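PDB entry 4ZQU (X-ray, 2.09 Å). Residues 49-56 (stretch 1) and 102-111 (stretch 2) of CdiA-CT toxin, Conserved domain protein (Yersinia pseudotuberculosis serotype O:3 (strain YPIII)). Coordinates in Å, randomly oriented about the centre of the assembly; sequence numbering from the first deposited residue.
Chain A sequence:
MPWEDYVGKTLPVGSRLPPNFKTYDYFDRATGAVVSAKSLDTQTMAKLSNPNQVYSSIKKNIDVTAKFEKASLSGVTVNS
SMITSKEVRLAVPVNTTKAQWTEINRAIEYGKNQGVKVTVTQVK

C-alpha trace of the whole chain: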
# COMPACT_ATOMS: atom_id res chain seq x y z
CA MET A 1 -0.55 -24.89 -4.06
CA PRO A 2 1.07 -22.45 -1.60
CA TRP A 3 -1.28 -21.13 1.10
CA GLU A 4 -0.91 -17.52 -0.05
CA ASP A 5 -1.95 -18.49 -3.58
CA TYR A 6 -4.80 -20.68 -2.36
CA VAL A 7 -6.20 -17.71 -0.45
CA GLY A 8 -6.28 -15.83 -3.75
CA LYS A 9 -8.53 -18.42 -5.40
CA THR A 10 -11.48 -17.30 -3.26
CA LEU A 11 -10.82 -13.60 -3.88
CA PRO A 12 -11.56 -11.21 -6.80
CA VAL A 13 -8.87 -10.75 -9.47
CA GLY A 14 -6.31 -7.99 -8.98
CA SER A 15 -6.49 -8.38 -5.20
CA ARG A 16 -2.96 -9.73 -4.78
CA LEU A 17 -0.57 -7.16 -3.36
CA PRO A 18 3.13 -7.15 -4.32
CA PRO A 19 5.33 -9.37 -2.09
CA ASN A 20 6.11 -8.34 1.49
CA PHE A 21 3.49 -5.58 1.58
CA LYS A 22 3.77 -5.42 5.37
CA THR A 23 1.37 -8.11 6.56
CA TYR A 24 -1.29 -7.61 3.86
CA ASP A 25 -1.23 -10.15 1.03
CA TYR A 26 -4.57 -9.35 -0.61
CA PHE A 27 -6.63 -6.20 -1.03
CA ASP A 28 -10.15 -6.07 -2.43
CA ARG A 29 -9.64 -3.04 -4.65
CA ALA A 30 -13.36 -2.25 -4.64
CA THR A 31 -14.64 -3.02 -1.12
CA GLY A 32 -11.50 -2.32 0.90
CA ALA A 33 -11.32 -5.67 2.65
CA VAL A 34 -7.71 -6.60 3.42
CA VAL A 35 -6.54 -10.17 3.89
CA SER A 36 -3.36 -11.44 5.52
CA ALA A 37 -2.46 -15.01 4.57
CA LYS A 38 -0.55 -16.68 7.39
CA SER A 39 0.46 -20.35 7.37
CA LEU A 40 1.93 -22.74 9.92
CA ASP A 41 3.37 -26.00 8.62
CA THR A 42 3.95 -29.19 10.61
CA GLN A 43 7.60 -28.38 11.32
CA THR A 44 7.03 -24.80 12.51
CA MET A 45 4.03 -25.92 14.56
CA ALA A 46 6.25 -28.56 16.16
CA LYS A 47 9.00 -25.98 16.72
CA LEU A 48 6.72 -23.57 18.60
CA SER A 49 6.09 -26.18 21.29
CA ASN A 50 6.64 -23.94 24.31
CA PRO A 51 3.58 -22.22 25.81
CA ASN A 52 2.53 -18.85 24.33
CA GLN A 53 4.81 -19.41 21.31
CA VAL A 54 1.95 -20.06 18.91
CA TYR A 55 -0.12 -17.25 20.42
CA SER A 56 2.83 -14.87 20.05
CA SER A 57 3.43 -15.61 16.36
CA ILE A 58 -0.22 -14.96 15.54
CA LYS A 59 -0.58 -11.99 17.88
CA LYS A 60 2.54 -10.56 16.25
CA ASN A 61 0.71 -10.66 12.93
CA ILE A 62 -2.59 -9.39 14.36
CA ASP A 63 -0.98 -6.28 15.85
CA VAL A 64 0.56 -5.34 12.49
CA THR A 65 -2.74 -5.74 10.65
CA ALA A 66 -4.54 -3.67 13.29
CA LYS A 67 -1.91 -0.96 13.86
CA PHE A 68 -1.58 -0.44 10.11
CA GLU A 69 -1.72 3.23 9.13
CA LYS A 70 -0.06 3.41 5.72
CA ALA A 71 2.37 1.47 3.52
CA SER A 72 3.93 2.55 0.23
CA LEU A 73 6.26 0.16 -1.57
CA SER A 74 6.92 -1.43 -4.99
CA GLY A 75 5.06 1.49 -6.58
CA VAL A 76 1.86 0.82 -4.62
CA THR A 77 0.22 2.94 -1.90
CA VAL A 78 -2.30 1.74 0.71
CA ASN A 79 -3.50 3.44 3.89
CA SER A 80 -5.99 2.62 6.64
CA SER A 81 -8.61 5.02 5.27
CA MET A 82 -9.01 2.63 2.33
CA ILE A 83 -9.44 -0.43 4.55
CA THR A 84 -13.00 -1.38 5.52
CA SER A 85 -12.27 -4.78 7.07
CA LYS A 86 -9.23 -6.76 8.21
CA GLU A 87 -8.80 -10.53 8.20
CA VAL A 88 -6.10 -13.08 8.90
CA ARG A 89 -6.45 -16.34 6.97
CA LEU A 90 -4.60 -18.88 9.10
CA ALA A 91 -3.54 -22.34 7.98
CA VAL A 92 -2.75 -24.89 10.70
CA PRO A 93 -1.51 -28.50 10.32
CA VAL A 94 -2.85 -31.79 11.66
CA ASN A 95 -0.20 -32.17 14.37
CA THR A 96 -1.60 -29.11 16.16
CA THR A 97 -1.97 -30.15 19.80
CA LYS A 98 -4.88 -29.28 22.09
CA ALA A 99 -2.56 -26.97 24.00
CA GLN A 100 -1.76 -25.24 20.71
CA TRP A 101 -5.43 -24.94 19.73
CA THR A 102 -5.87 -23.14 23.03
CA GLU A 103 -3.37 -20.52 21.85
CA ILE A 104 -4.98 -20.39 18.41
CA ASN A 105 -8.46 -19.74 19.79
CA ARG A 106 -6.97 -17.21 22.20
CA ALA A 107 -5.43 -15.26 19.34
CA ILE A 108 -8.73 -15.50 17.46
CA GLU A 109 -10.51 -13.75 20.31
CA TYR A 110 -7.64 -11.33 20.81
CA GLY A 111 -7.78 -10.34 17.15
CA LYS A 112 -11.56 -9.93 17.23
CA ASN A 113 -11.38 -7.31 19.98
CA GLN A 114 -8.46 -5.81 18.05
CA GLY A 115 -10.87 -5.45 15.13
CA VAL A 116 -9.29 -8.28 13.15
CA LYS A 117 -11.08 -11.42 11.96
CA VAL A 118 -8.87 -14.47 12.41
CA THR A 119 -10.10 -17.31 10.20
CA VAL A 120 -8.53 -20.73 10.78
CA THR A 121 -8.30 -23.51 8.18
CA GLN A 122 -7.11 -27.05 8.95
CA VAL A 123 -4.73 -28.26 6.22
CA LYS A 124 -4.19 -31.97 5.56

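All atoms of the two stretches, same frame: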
# COMPACT_ATOMS: atom_id res chain seq x y z
N SER A 49 6.69 -25.24 20.35
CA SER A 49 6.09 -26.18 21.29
C SER A 49 5.89 -25.56 22.67
O SER A 49 4.99 -25.95 23.41
CB SER A 49 6.95 -27.44 21.41
OG SER A 49 8.23 -27.13 21.93
N ASN A 50 6.75 -24.61 23.02
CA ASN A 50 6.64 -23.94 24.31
C ASN A 50 5.36 -23.13 24.38
O ASN A 50 4.88 -22.64 23.37
CB ASN A 50 7.85 -23.04 24.55
CG ASN A 50 9.11 -23.83 24.85
OD1 ASN A 50 9.05 -24.92 25.41
ND2 ASN A 50 10.25 -23.28 24.47
N PRO A 51 4.80 -23.01 25.59
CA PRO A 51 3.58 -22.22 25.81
C PRO A 51 3.72 -20.78 25.31
O PRO A 51 4.81 -20.23 25.35
CB PRO A 51 3.41 -22.26 27.33
CG PRO A 51 4.04 -23.54 27.73
CD PRO A 51 5.21 -23.73 26.81
N ASN A 52 2.61 -20.23 24.82
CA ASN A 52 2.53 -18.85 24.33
C ASN A 52 3.30 -18.59 23.03
O ASN A 52 3.23 -17.49 22.48
CB ASN A 52 3.01 -17.88 25.41
CG ASN A 52 2.35 -16.51 25.31
OD1 ASN A 52 1.17 -16.41 25.00
ND2 ASN A 52 3.12 -15.46 25.56
N GLN A 53 4.01 -19.59 22.52
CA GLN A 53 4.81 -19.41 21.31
C GLN A 53 3.95 -19.31 20.06
O GLN A 53 4.23 -18.51 19.17
CB GLN A 53 5.80 -20.56 21.14
CG GLN A 53 7.22 -20.21 21.53
CD GLN A 53 8.20 -21.32 21.23
OE1 GLN A 53 7.88 -22.50 21.43
NE2 GLN A 53 9.38 -20.97 20.75
N VAL A 54 2.90 -20.12 20.01
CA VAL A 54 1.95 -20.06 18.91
C VAL A 54 1.14 -18.78 18.99
O VAL A 54 0.97 -18.08 17.99
CB VAL A 54 1.01 -21.28 18.91
CG1 VAL A 54 -0.12 -21.09 17.92
CG2 VAL A 54 1.79 -22.55 18.61
N TYR A 55 0.65 -18.48 20.18
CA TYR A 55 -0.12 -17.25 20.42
C TYR A 55 0.67 -16.01 20.02
O TYR A 55 0.13 -15.10 19.40
CB TYR A 55 -0.54 -17.16 21.89
CG TYR A 55 -1.23 -15.87 22.24
CD1 TYR A 55 -2.58 -15.68 21.95
CD2 TYR A 55 -0.54 -14.83 22.86
CE1 TYR A 55 -3.22 -14.49 22.27
CE2 TYR A 55 -1.18 -13.64 23.18
CZ TYR A 55 -2.51 -13.48 22.88
OH TYR A 55 -3.14 -12.30 23.20
N SER A 56 1.95 -15.99 20.38
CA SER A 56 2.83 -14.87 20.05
C SER A 56 2.94 -14.63 18.55
O SER A 56 2.75 -13.52 18.07
CB SER A 56 4.23 -15.09 20.63
OG SER A 56 4.21 -15.03 22.04
N THR A 102 -5.51 -24.07 21.98
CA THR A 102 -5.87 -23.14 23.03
C THR A 102 -5.26 -21.76 22.75
O THR A 102 -5.89 -20.74 23.00
CB THR A 102 -5.41 -23.64 24.41
OG1 THR A 102 -6.02 -24.90 24.68
CG2 THR A 102 -5.79 -22.66 25.50
N GLU A 103 -4.04 -21.76 22.23
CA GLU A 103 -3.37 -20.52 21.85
C GLU A 103 -4.00 -19.93 20.59
O GLU A 103 -4.13 -18.72 20.46
CB GLU A 103 -1.87 -20.75 21.64
CG GLU A 103 -1.17 -21.44 22.79
CD GLU A 103 0.33 -21.27 22.75
OE1 GLU A 103 0.80 -20.35 22.04
OE2 GLU A 103 1.05 -22.04 23.42
N ILE A 104 -4.37 -20.81 19.66
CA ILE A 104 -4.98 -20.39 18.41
C ILE A 104 -6.31 -19.68 18.68
O ILE A 104 -6.53 -18.58 18.19
CB ILE A 104 -5.21 -21.58 17.47
CG1 ILE A 104 -3.86 -22.13 16.98
CG2 ILE A 104 -6.07 -21.17 16.28
CD1 ILE A 104 -3.96 -23.39 16.17
N ASN A 105 -7.16 -20.32 19.47
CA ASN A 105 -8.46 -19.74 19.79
C ASN A 105 -8.32 -18.47 20.62
O ASN A 105 -9.17 -17.57 20.55
CB ASN A 105 -9.32 -20.76 20.53
CG ASN A 105 -9.81 -21.85 19.62
OD1 ASN A 105 -10.37 -21.58 18.55
ND2 ASN A 105 -9.59 -23.10 20.02
N ARG A 106 -7.25 -18.39 21.40
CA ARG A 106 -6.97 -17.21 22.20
C ARG A 106 -6.62 -16.02 21.32
O ARG A 106 -7.06 -14.90 21.56
CB ARG A 106 -5.83 -17.48 23.19
CG ARG A 106 -6.11 -16.99 24.60
CD ARG A 106 -4.99 -17.37 25.57
NE ARG A 106 -4.58 -18.77 25.44
CZ ARG A 106 -3.31 -19.17 25.45
NH1 ARG A 106 -2.33 -18.28 25.56
NH2 ARG A 106 -3.02 -20.46 25.34
N ALA A 107 -5.82 -16.29 20.29
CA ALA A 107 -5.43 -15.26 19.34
C ALA A 107 -6.62 -14.84 18.47
O ALA A 107 -6.73 -13.69 18.07
CB ALA A 107 -4.29 -15.76 18.47
N ILE A 108 -7.51 -15.79 18.20
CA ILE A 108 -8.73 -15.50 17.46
C ILE A 108 -9.56 -14.46 18.20
O ILE A 108 -10.04 -13.49 17.60
CB ILE A 108 -9.59 -16.77 17.26
CG1 ILE A 108 -8.92 -17.71 16.26
CG2 ILE A 108 -10.99 -16.41 16.80
CD1 ILE A 108 -9.67 -19.02 16.07
N GLU A 109 -9.70 -14.65 19.50
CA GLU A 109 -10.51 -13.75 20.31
C GLU A 109 -9.78 -12.44 20.56
O GLU A 109 -10.39 -11.38 20.62
CB GLU A 109 -10.88 -14.42 21.64
CG GLU A 109 -11.91 -13.64 22.46
CD GLU A 109 -13.32 -13.82 21.93
OE1 GLU A 109 -13.49 -14.57 20.94
OE2 GLU A 109 -14.25 -13.23 22.50
N TYR A 110 -8.46 -12.53 20.70
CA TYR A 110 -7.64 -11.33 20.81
C TYR A 110 -7.81 -10.45 19.58
O TYR A 110 -8.09 -9.25 19.69
CB TYR A 110 -6.16 -11.68 21.00
CG TYR A 110 -5.25 -10.48 20.91
CD1 TYR A 110 -5.11 -9.61 21.98
CD2 TYR A 110 -4.53 -10.22 19.75
CE1 TYR A 110 -4.28 -8.50 21.89
CE2 TYR A 110 -3.71 -9.12 19.65
CZ TYR A 110 -3.58 -8.27 20.73
OH TYR A 110 -2.75 -7.17 20.64
N GLY A 111 -7.64 -11.05 18.40
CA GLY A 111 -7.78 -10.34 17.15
C GLY A 111 -9.14 -9.70 16.98
O GLY A 111 -9.25 -8.59 16.45

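The contact between the two stretches has a polar centre, the carboxylate of Glu103, and an apolar flank built around the ring of Tyr55; the whole contact buries 407 Å², both sides summed. Stretch 2 is helical throughout, whereas stretch 1 enters its helix at Gln53 through a type II turn from Asn50 to Gln53. The backbones come closest at Tyr55 and Glu103, whose CA atoms lie 4.8 Å apart.

Polar contacts centre on Glu103. Its CA-to-CB bond points toward stretch 1, and with chi1 in m and chi2 in t the side chain places both carboxylate oxygens against the start of that stretch's helix. Asn52 N donates a hydrogen bond to Glu103 OE2 (2.8 Å), and Tyr55 N donates a short, nearly straight one to Glu103 OE1 (2.6 Å, 167°). Val54 N also lies 2.9 Å from Glu103 OE1. Amides in the first turn of a helix have no preceding carbonyl within the helix to bind, and a carboxylate can serve them while its negative charge faces the positive end of the helix dipole. Asn52 occupies the N-cap position, but its own side chain makes no capping bond. Its positive phi of 70° suits the third position of a type II turn, a place that asparagine tolerates well. The turn is closed by the hydrogen bond from Gln53 N to Asn50 O (3.3 Å), and Gln53 OE1 accepts another from Asn50 N (2.9 Å). At the other end of the segment, Asn52 O receives both Ser56 N (2.9 Å) and Ser56 OG (2.7 Å).

Apolar packing is dominated by Tyr55, which loses 118 Å² to stretch 2. With chi1 in t, its side chain fits as a knob among Glu103, Arg106, Ala107 and Tyr110. The ring presents its edge to the helix backbone, with Tyr55 CD1 3.7 Å from Ala107 N and Tyr55 CE1 3.8 Å from Arg106 C. The small side chain of Ala107 suits this close approach: its CB lies 3.9 Å from Tyr55 CD1. Farther along, Tyr110 CB lies 4.3 Å from Tyr55 CE1, and Tyr110 CD1 is 3.6 Å from Tyr55 OH. Beside Glu103, buried Val54 adds a smaller apolar contact, its CG1 4.0 Å from Ile104 CG1.

Arg106 is more peripheral. Asn52 OD1 lies near the plane of its guanidinium, at the edge, but 4.0 Å from Arg106 NH1, so this exposed pair contributes proximity rather than a hydrogen bond.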